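Matching sites in uncharacterized protein from Bombyx mori, a protein that probably reduces aldehydes and ketones to alcohols with a nicotinamide cofactor, as other aldo-keto reductases do (PDB 5AZ0 (chain A, 2.20 Å), residues Thr102-Gln107 and Leu133-Trp138), and in its relative aldo-keto reductase AKR2E4 from Bombyx mori (PDB 3WCZ (chain B, 1.30 Å), residues Thr85-Asn90 and Leu116-Phe121). One frame, after least-squares fit of the local backbone (RMSD 0.22 Å); residues are numbered along the deposited sequences.

Structure 1 (5AZ0); sequences TTKVWQ and LVLMHW.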
loop_
_atom_site.group_PDB
_atom_site.type_symbol
_atom_site.label_atom_id
_atom_site.label_comp_id
_atom_site.label_asym_id
_atom_site.label_seq_id
_atom_site.Cartn_x
_atom_site.Cartn_y
_atom_site.Cartn_z
ATOM N N THR A 102 4.916 8.022 1.418
ATOM C CA THR A 102 3.497 7.870 1.858
ATOM C C THR A 102 3.436 7.484 3.333
ATOM O O THR A 102 4.219 6.640 3.792
ATOM C CB THR A 102 2.820 6.728 1.076
ATOM O OG1 THR A 102 2.694 7.093 -0.293
ATOM C CG2 THR A 102 1.378 6.477 1.583
ATOM N N THR A 103 2.548 8.103 4.093
ATOM C CA THR A 103 2.214 7.585 5.405
ATOM C C THR A 103 0.670 7.498 5.544
ATOM O O THR A 103 -0.041 7.804 4.603
ATOM C CB THR A 103 2.885 8.331 6.586
ATOM O OG1 THR A 103 2.672 7.547 7.780
ATOM C CG2 THR A 103 2.295 9.683 6.791
ATOM N N LYS A 104 0.184 7.065 6.700
ATOM C CA LYS A 104 -1.201 6.633 6.865
ATOM C C LYS A 104 -1.674 6.882 8.315
ATOM O O LYS A 104 -0.874 6.807 9.229
ATOM C CB LYS A 104 -1.434 5.183 6.434
ATOM C CG LYS A 104 -0.780 4.787 5.136
ATOM C CD LYS A 104 -0.944 3.294 4.866
ATOM C CE LYS A 104 0.069 2.953 3.777
ATOM N NZ LYS A 104 0.205 1.529 3.526
ATOM N N VAL A 105 -2.939 7.254 8.453
ATOM C CA VAL A 105 -3.582 7.642 9.724
ATOM C C VAL A 105 -4.472 6.460 10.094
ATOM O O VAL A 105 -5.407 6.030 9.273
ATOM C CB VAL A 105 -4.491 8.849 9.480
ATOM C CG1 VAL A 105 -5.366 9.209 10.691
ATOM C CG2 VAL A 105 -3.620 10.046 9.102
ATOM N N TRP A 106 -4.303 5.993 11.326
ATOM C CA TRP A 106 -5.008 4.833 11.819
ATOM C C TRP A 106 -6.381 5.148 12.402
ATOM O O TRP A 106 -6.819 6.339 12.466
ATOM C CB TRP A 106 -4.085 4.145 12.853
ATOM C CG TRP A 106 -4.347 2.685 13.215
ATOM C CD1 TRP A 106 -4.757 2.224 14.444
ATOM C CD2 TRP A 106 -4.158 1.518 12.400
ATOM N NE1 TRP A 106 -4.859 0.850 14.434
ATOM C CE2 TRP A 106 -4.487 0.376 13.215
ATOM C CE3 TRP A 106 -3.777 1.310 11.086
ATOM C CZ2 TRP A 106 -4.433 -0.925 12.740
ATOM C CZ3 TRP A 106 -3.700 0.013 10.591
ATOM C CH2 TRP A 106 -4.028 -1.106 11.415
ATOM N N GLN A 107 -7.060 4.084 12.882
ATOM C CA GLN A 107 -8.534 4.052 13.128
ATOM C C GLN A 107 -8.973 4.888 14.267
ATOM O O GLN A 107 -10.129 5.382 14.277
ATOM C CB GLN A 107 -9.050 2.613 13.363
ATOM C CG GLN A 107 -9.159 1.783 12.085
ATOM C CD GLN A 107 -7.838 1.444 11.419
ATOM O OE1 GLN A 107 -7.331 2.227 10.634
ATOM N NE2 GLN A 107 -7.324 0.261 11.649
ATOM N N LEU A 133 2.082 11.723 0.024
ATOM C CA LEU A 133 0.753 11.163 0.053
ATOM C C LEU A 133 0.400 10.756 1.500
ATOM O O LEU A 133 1.226 10.152 2.179
ATOM C CB LEU A 133 0.692 9.963 -0.916
ATOM C CG LEU A 133 -0.616 9.158 -0.882
ATOM C CD1 LEU A 133 -1.795 10.012 -1.391
ATOM C CD2 LEU A 133 -0.416 7.944 -1.789
ATOM N N VAL A 134 -0.815 11.071 1.959
ATOM C CA VAL A 134 -1.295 10.490 3.208
ATOM C C VAL A 134 -2.642 9.802 2.964
ATOM O O VAL A 134 -3.511 10.377 2.301
ATOM C CB VAL A 134 -1.326 11.552 4.308
ATOM C CG1 VAL A 134 -2.339 12.650 4.050
ATOM C CG2 VAL A 134 -1.609 10.922 5.673
ATOM N N LEU A 135 -2.799 8.621 3.520
ATOM C CA LEU A 135 -4.012 7.809 3.422
ATOM C C LEU A 135 -4.775 7.622 4.728
ATOM O O LEU A 135 -4.198 7.536 5.819
ATOM C CB LEU A 135 -3.671 6.415 2.912
ATOM C CG LEU A 135 -2.754 6.327 1.709
ATOM C CD1 LEU A 135 -2.389 4.874 1.365
ATOM C CD2 LEU A 135 -3.379 7.014 0.504
ATOM N N MET A 136 -6.081 7.515 4.571
ATOM C CA MET A 136 -6.949 6.908 5.541
ATOM C C MET A 136 -6.753 5.432 5.524
ATOM O O MET A 136 -7.064 4.722 4.543
ATOM C CB MET A 136 -8.387 7.352 5.310
ATOM C CG MET A 136 -9.296 7.067 6.540
ATOM S SD MET A 136 -11.055 7.349 6.233
ATOM C CE MET A 136 -11.118 8.894 5.302
ATOM N N HIS A 137 -6.040 4.922 6.552
ATOM C CA HIS A 137 -5.578 3.535 6.533
ATOM C C HIS A 137 -6.752 2.528 6.383
ATOM O O HIS A 137 -6.649 1.613 5.612
ATOM C CB HIS A 137 -4.762 3.235 7.758
ATOM C CG HIS A 137 -3.737 2.188 7.565
ATOM N ND1 HIS A 137 -2.509 2.252 8.183
ATOM C CD2 HIS A 137 -3.725 1.069 6.811
ATOM C CE1 HIS A 137 -1.788 1.203 7.824
ATOM N NE2 HIS A 137 -2.492 0.476 6.974
ATOM N N TRP A 138 -7.851 2.773 7.102
ATOM C CA TRP A 138 -9.092 1.997 6.964
ATOM C C TRP A 138 -10.247 2.904 7.120
ATOM O O TRP A 138 -10.120 3.955 7.738
ATOM C CB TRP A 138 -9.221 0.902 8.026
ATOM C CG TRP A 138 -8.203 -0.120 7.878
ATOM C CD1 TRP A 138 -6.923 -0.053 8.301
ATOM C CD2 TRP A 138 -8.353 -1.410 7.247
ATOM N NE1 TRP A 138 -6.251 -1.246 7.998
ATOM C CE2 TRP A 138 -7.107 -2.071 7.321
ATOM C CE3 TRP A 138 -9.430 -2.077 6.659
ATOM C CZ2 TRP A 138 -6.896 -3.345 6.796
ATOM C CZ3 TRP A 138 -9.225 -3.362 6.113
ATOM C CH2 TRP A 138 -7.965 -3.978 6.185
HETATM O O HOH W 1 -1.465 3.989 10.287
HETATM O O HOH W 2 -7.686 4.597 9.632
#

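Structure 2 (3WCZ); sequences TTKLWN and LYLIHF. With NAP (NADP nicotinamide-adenine-dinucleotide phosphate), chain C.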
loop_
_atom_site.group_PDB
_atom_site.type_symbol
_atom_site.label_atom_id
_atom_site.label_comp_id
_atom_site.label_asym_id
_atom_site.label_seq_id
_atom_site.Cartn_x
_atom_site.Cartn_y
_atom_site.Cartn_z
ATOM N N THR B 85 4.894 8.122 1.635
ATOM C CA THR B 85 3.502 7.813 1.908
ATOM C C THR B 85 3.361 7.318 3.339
ATOM O O THR B 85 4.074 6.408 3.748
ATOM C CB THR B 85 2.991 6.721 0.954
ATOM O OG1 THR B 85 3.040 7.230 -0.371
ATOM C CG2 THR B 85 1.571 6.302 1.252
ATOM N N THR B 86 2.443 7.901 4.114
ATOM C CA THR B 86 2.086 7.344 5.411
ATOM C C THR B 86 0.567 7.394 5.577
ATOM O O THR B 86 -0.154 7.829 4.671
ATOM C CB THR B 86 2.870 7.945 6.575
ATOM O OG1 THR B 86 2.731 7.044 7.672
ATOM C CG2 THR B 86 2.419 9.357 6.928
ATOM N N LYS B 87 0.098 6.892 6.727
ATOM C CA LYS B 87 -1.316 6.561 6.900
ATOM C C LYS B 87 -1.812 6.945 8.284
ATOM O O LYS B 87 -1.119 6.753 9.304
ATOM C CB LYS B 87 -1.563 5.060 6.661
ATOM C CG LYS B 87 -0.835 4.474 5.464
ATOM C CD LYS B 87 -1.299 3.076 5.118
ATOM C CE LYS B 87 -0.477 2.426 4.040
ATOM N NZ LYS B 87 0.834 1.946 4.516
ATOM N N LEU B 88 -3.043 7.447 8.285
ATOM C CA LEU B 88 -3.800 7.846 9.475
ATOM C C LEU B 88 -4.438 6.611 10.073
ATOM O O LEU B 88 -5.193 5.909 9.395
ATOM C CB LEU B 88 -4.918 8.778 9.002
ATOM C CG LEU B 88 -5.876 9.273 10.087
ATOM C CD1 LEU B 88 -5.247 10.396 10.933
ATOM C CD2 LEU B 88 -7.197 9.699 9.437
ATOM N N TRP B 89 -4.165 6.340 11.352
ATOM C CA TRP B 89 -4.708 5.157 11.985
ATOM C C TRP B 89 -6.177 5.324 12.416
ATOM O O TRP B 89 -6.711 6.445 12.460
ATOM C CB TRP B 89 -3.794 4.651 13.129
ATOM C CG TRP B 89 -4.235 3.308 13.651
ATOM C CD1 TRP B 89 -4.622 3.006 14.944
ATOM C CD2 TRP B 89 -4.406 2.112 12.894
ATOM N NE1 TRP B 89 -5.021 1.701 15.005
ATOM C CE2 TRP B 89 -4.898 1.126 13.769
ATOM C CE3 TRP B 89 -4.197 1.775 11.553
ATOM C CZ2 TRP B 89 -5.176 -0.173 13.345
ATOM C CZ3 TRP B 89 -4.485 0.504 11.131
ATOM C CH2 TRP B 89 -4.962 -0.460 12.023
ATOM N N ASN B 90 -6.815 4.195 12.708
ATOM C CA ASN B 90 -8.252 4.095 12.905
ATOM C C ASN B 90 -8.782 4.855 14.123
ATOM O O ASN B 90 -9.981 5.124 14.187
ATOM C CB ASN B 90 -8.656 2.638 13.066
ATOM C CG ASN B 90 -8.325 1.788 11.860
ATOM O OD1 ASN B 90 -7.978 2.268 10.775
ATOM N ND2 ASN B 90 -8.404 0.466 12.068
ATOM N N LEU B 116 2.046 11.726 0.290
ATOM C CA LEU B 116 0.728 11.091 0.226
ATOM C C LEU B 116 0.332 10.676 1.625
ATOM O O LEU B 116 1.056 9.962 2.292
ATOM C CB LEU B 116 0.770 9.861 -0.693
ATOM C CG LEU B 116 -0.528 9.087 -0.843
ATOM C CD1 LEU B 116 -1.669 9.901 -1.360
ATOM C CD2 LEU B 116 -0.266 7.927 -1.777
ATOM N N TYR B 117 -0.823 11.156 2.066
ATOM C CA TYR B 117 -1.437 10.719 3.319
ATOM C C TYR B 117 -2.693 9.940 2.995
ATOM O O TYR B 117 -3.534 10.380 2.206
ATOM C CB TYR B 117 -1.780 11.912 4.180
ATOM C CG TYR B 117 -1.927 11.641 5.654
ATOM C CD1 TYR B 117 -1.098 10.755 6.313
ATOM C CD2 TYR B 117 -2.863 12.319 6.421
ATOM C CE1 TYR B 117 -1.198 10.541 7.677
ATOM C CE2 TYR B 117 -2.977 12.108 7.782
ATOM C CZ TYR B 117 -2.136 11.220 8.403
ATOM O OH TYR B 117 -2.253 11.061 9.772
ATOM N N LEU B 118 -2.818 8.753 3.597
ATOM C CA LEU B 118 -3.945 7.855 3.373
ATOM C C LEU B 118 -4.737 7.611 4.633
ATOM O O LEU B 118 -4.147 7.399 5.702
ATOM C CB LEU B 118 -3.442 6.491 2.892
ATOM C CG LEU B 118 -2.610 6.503 1.607
ATOM C CD1 LEU B 118 -2.143 5.090 1.297
ATOM C CD2 LEU B 118 -3.367 7.050 0.440
ATOM N N ILE B 119 -6.056 7.536 4.491
ATOM C CA ILE B 119 -6.867 6.977 5.555
ATOM C C ILE B 119 -6.618 5.462 5.528
ATOM O O ILE B 119 -6.889 4.813 4.507
ATOM C CB ILE B 119 -8.370 7.256 5.348
ATOM C CG1 ILE B 119 -8.644 8.758 5.234
ATOM C CG2 ILE B 119 -9.167 6.622 6.496
ATOM C CD1 ILE B 119 -10.141 9.067 5.132
ATOM N N HIS B 120 -6.108 4.879 6.607
ATOM C CA HIS B 120 -5.622 3.493 6.570
ATOM C C HIS B 120 -6.752 2.480 6.371
ATOM O O HIS B 120 -6.604 1.517 5.625
ATOM C CB HIS B 120 -4.825 3.208 7.867
ATOM C CG HIS B 120 -3.848 2.079 7.758
ATOM N ND1 HIS B 120 -2.651 2.075 8.438
ATOM C CD2 HIS B 120 -3.904 0.909 7.075
ATOM C CE1 HIS B 120 -2.008 0.944 8.171
ATOM N NE2 HIS B 120 -2.739 0.231 7.332
ATOM N N PHE B 121 -7.882 2.702 7.051
ATOM C CA PHE B 121 -9.108 1.923 6.865
ATOM C C PHE B 121 -10.313 2.851 6.983
ATOM O O PHE B 121 -10.245 3.895 7.671
ATOM C CB PHE B 121 -9.287 0.842 7.953
ATOM C CG PHE B 121 -8.357 -0.326 7.829
ATOM C CD1 PHE B 121 -7.131 -0.291 8.449
ATOM C CD2 PHE B 121 -8.737 -1.466 7.146
ATOM C CE1 PHE B 121 -6.251 -1.376 8.352
ATOM C CE2 PHE B 121 -7.864 -2.549 7.005
ATOM C CZ PHE B 121 -6.627 -2.503 7.625
HETATM P PA NAP C . 4.932 -8.538 0.723
HETATM O O1A NAP C . 5.710 -7.452 0.106
HETATM O O2A NAP C . 3.685 -9.035 0.175
HETATM O O5B NAP C . 5.802 -9.776 1.102
HETATM C C5B NAP C . 7.005 -9.633 1.795
HETATM C C4B NAP C . 7.769 -10.935 1.988
HETATM O O4B NAP C . 8.304 -11.368 0.722
HETATM C C3B NAP C . 8.893 -10.905 2.951
HETATM O O3B NAP C . 8.892 -12.139 3.626
HETATM C C2B NAP C . 10.055 -10.745 2.094
HETATM O O2B NAP C . 11.265 -11.211 2.659
HETATM C C1B NAP C . 9.695 -11.533 0.863
HETATM N N9A NAP C . 10.279 -11.098 -0.388
HETATM C C8A NAP C . 10.427 -9.817 -0.784
HETATM N N7A NAP C . 10.880 -9.745 -2.019
HETATM C C5A NAP C . 11.050 -11.028 -2.467
HETATM C C6A NAP C . 11.497 -11.577 -3.673
HETATM N N6A NAP C . 11.934 -10.822 -4.765
HETATM N N1A NAP C . 11.528 -12.919 -3.749
HETATM C C2A NAP C . 11.130 -13.679 -2.729
HETATM N N3A NAP C . 10.684 -13.188 -1.560
HETATM C C4A NAP C . 10.634 -11.853 -1.438
HETATM O O3 NAP C . 4.644 -8.048 2.241
HETATM P PN NAP C . 3.572 -7.194 3.052
HETATM O O1N NAP C . 4.351 -6.545 4.138
HETATM O O2N NAP C . 2.441 -8.094 3.404
HETATM O O5D NAP C . 2.991 -6.101 2.055
HETATM C C5D NAP C . 3.815 -5.137 1.491
HETATM C C4D NAP C . 3.622 -3.709 2.020
HETATM O O4D NAP C . 2.328 -3.219 1.722
HETATM C C3D NAP C . 3.712 -3.571 3.505
HETATM O O3D NAP C . 5.032 -3.711 3.990
HETATM C C2D NAP C . 3.102 -2.276 3.715
HETATM O O2D NAP C . 3.965 -1.246 3.323
HETATM C C1D NAP C . 1.906 -2.367 2.793
HETATM N N1N NAP C . 0.642 -2.886 3.330
HETATM C C2N NAP C . -0.390 -2.052 3.549
HETATM C C3N NAP C . -1.577 -2.540 4.035
HETATM C C7N NAP C . -2.680 -1.565 4.202
HETATM O O7N NAP C . -2.724 -0.482 3.571
HETATM N N7N NAP C . -3.719 -1.967 4.964
HETATM C C4N NAP C . -1.720 -3.896 4.384
HETATM C C5N NAP C . -0.647 -4.764 4.138
HETATM C C6N NAP C . 0.512 -4.210 3.609
HETATM P P2B NAP C . 12.568 -10.288 2.788
HETATM O O1X NAP C . 13.570 -11.197 3.528
HETATM O O2X NAP C . 13.047 -9.989 1.435
HETATM O O3X NAP C . 12.177 -9.071 3.589
HETATM O O HOH W 3 -1.580 3.882 10.422
HETATM O O HOH W 4 -0.539 9.161 10.775
HETATM O O HOH W 5 -7.581 4.609 9.483
#

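Structure 1 (5AZ0)
T102-V105 and L133-M136 run parallel as neighbouring TIM-barrel strands, crossing at -28° and joined through helix 112-126 as a beta-alpha-beta unit; N of V105 gives L135 O a 2.9 Å bond. V105 and V134, compact and apolar, face the surrounding helices, with CG2 of V105 4.1 Å from CG2 of V134. On the sheet's other side, K104 lays CD over one face of the H137 ring, a CH-pi contact, and carries NZ to a salt bridge with D70 and a hydrogen bond with Y75. W106 covers the opposite face edge-on, CE3 3.3 Å from H137 ND1, which binds a water at 2.9 Å, and its CZ3 touches W138 NE1 at 3.8 Å. Bent at chi2 (67°), Q107 brings OE1 3.3 Å from W138 CD1 and 2.6 Å from a second water, which accepts from W138 N.

Structure 2 (3WCZ)
T85-L88 and L116-I119 run parallel, crossing at -31°, and N of L88 gives L118 O a 2.8 Å bond. L88 and Y117 face the surrounding helices: the tyrosine ring reaches over the neighbouring strand, OH 3.3 Å from L88 CD1, and a water links this OH to K87 O. On the sheet's other side, K87 lays CD over one face of the H120 ring, a CH-pi contact, and carries NZ to a salt bridge with D53 and a hydrogen bond with Y58, probably the proton donor. W89 covers the opposite face edge-on, CE3 3.5 Å from H120 ND1, which binds a water at 2.9 Å, and its CZ3 touches F121 CE1 at 3.8 Å. N90 brings OD1 3.4 Å from F121 CB and 2.7 Å from another water, which accepts from F121 N. H120 NE2 meets NADP N7N at 3.4 Å.

Structure 1 against structure 2
The sharpest difference is V134(A) against Y117(B), buried on the helix-facing side of the sheet. CG2 of V134(A) and CG of Y117(B) fall 0.8 Å apart, but most of the ring beyond it, and the OH, have no valine counterpart; CG1 of V134(A) is absent in turn. The phenol extends toward the neighbouring strand, where V105(A) is exchanged for L88(B). OH of Y117(B) stands 1.8 Å apart from the place of V105(A) CG2, a branch that L88(B) lacks. CG1 of V105(A) and CG of L88(B) lie 0.8 Å apart, and the leucine continues with CD2, which has no counterpart. The pair touches in both structures. The hydroxyl adds a polar group, and a water modelled in structure 2 joins it to K87(B) O.

At W138(A) against F121(B), NE1 and CE1 fall 0.4 Å apart, so a C-H takes the place of the indole N-H; CZ3 and CH2 of the tryptophan are absent. The contact with W106(A) or W89(B) persists. Q107(A) is one methylene longer than N90(B), yet CD of Q107(A) and OD1 of N90(B) lie 1.1 Å apart after superposition, and the amide oxygen of each meets a shared water. M136(A) and I119(B) differ beyond CB, SD of the methionine and CG1 of the isoleucine each lacking a counterpart. NADP touches K87(B), H120(B) and F121(B), where an acetate ion is bound, wholly or in part, in structure 1.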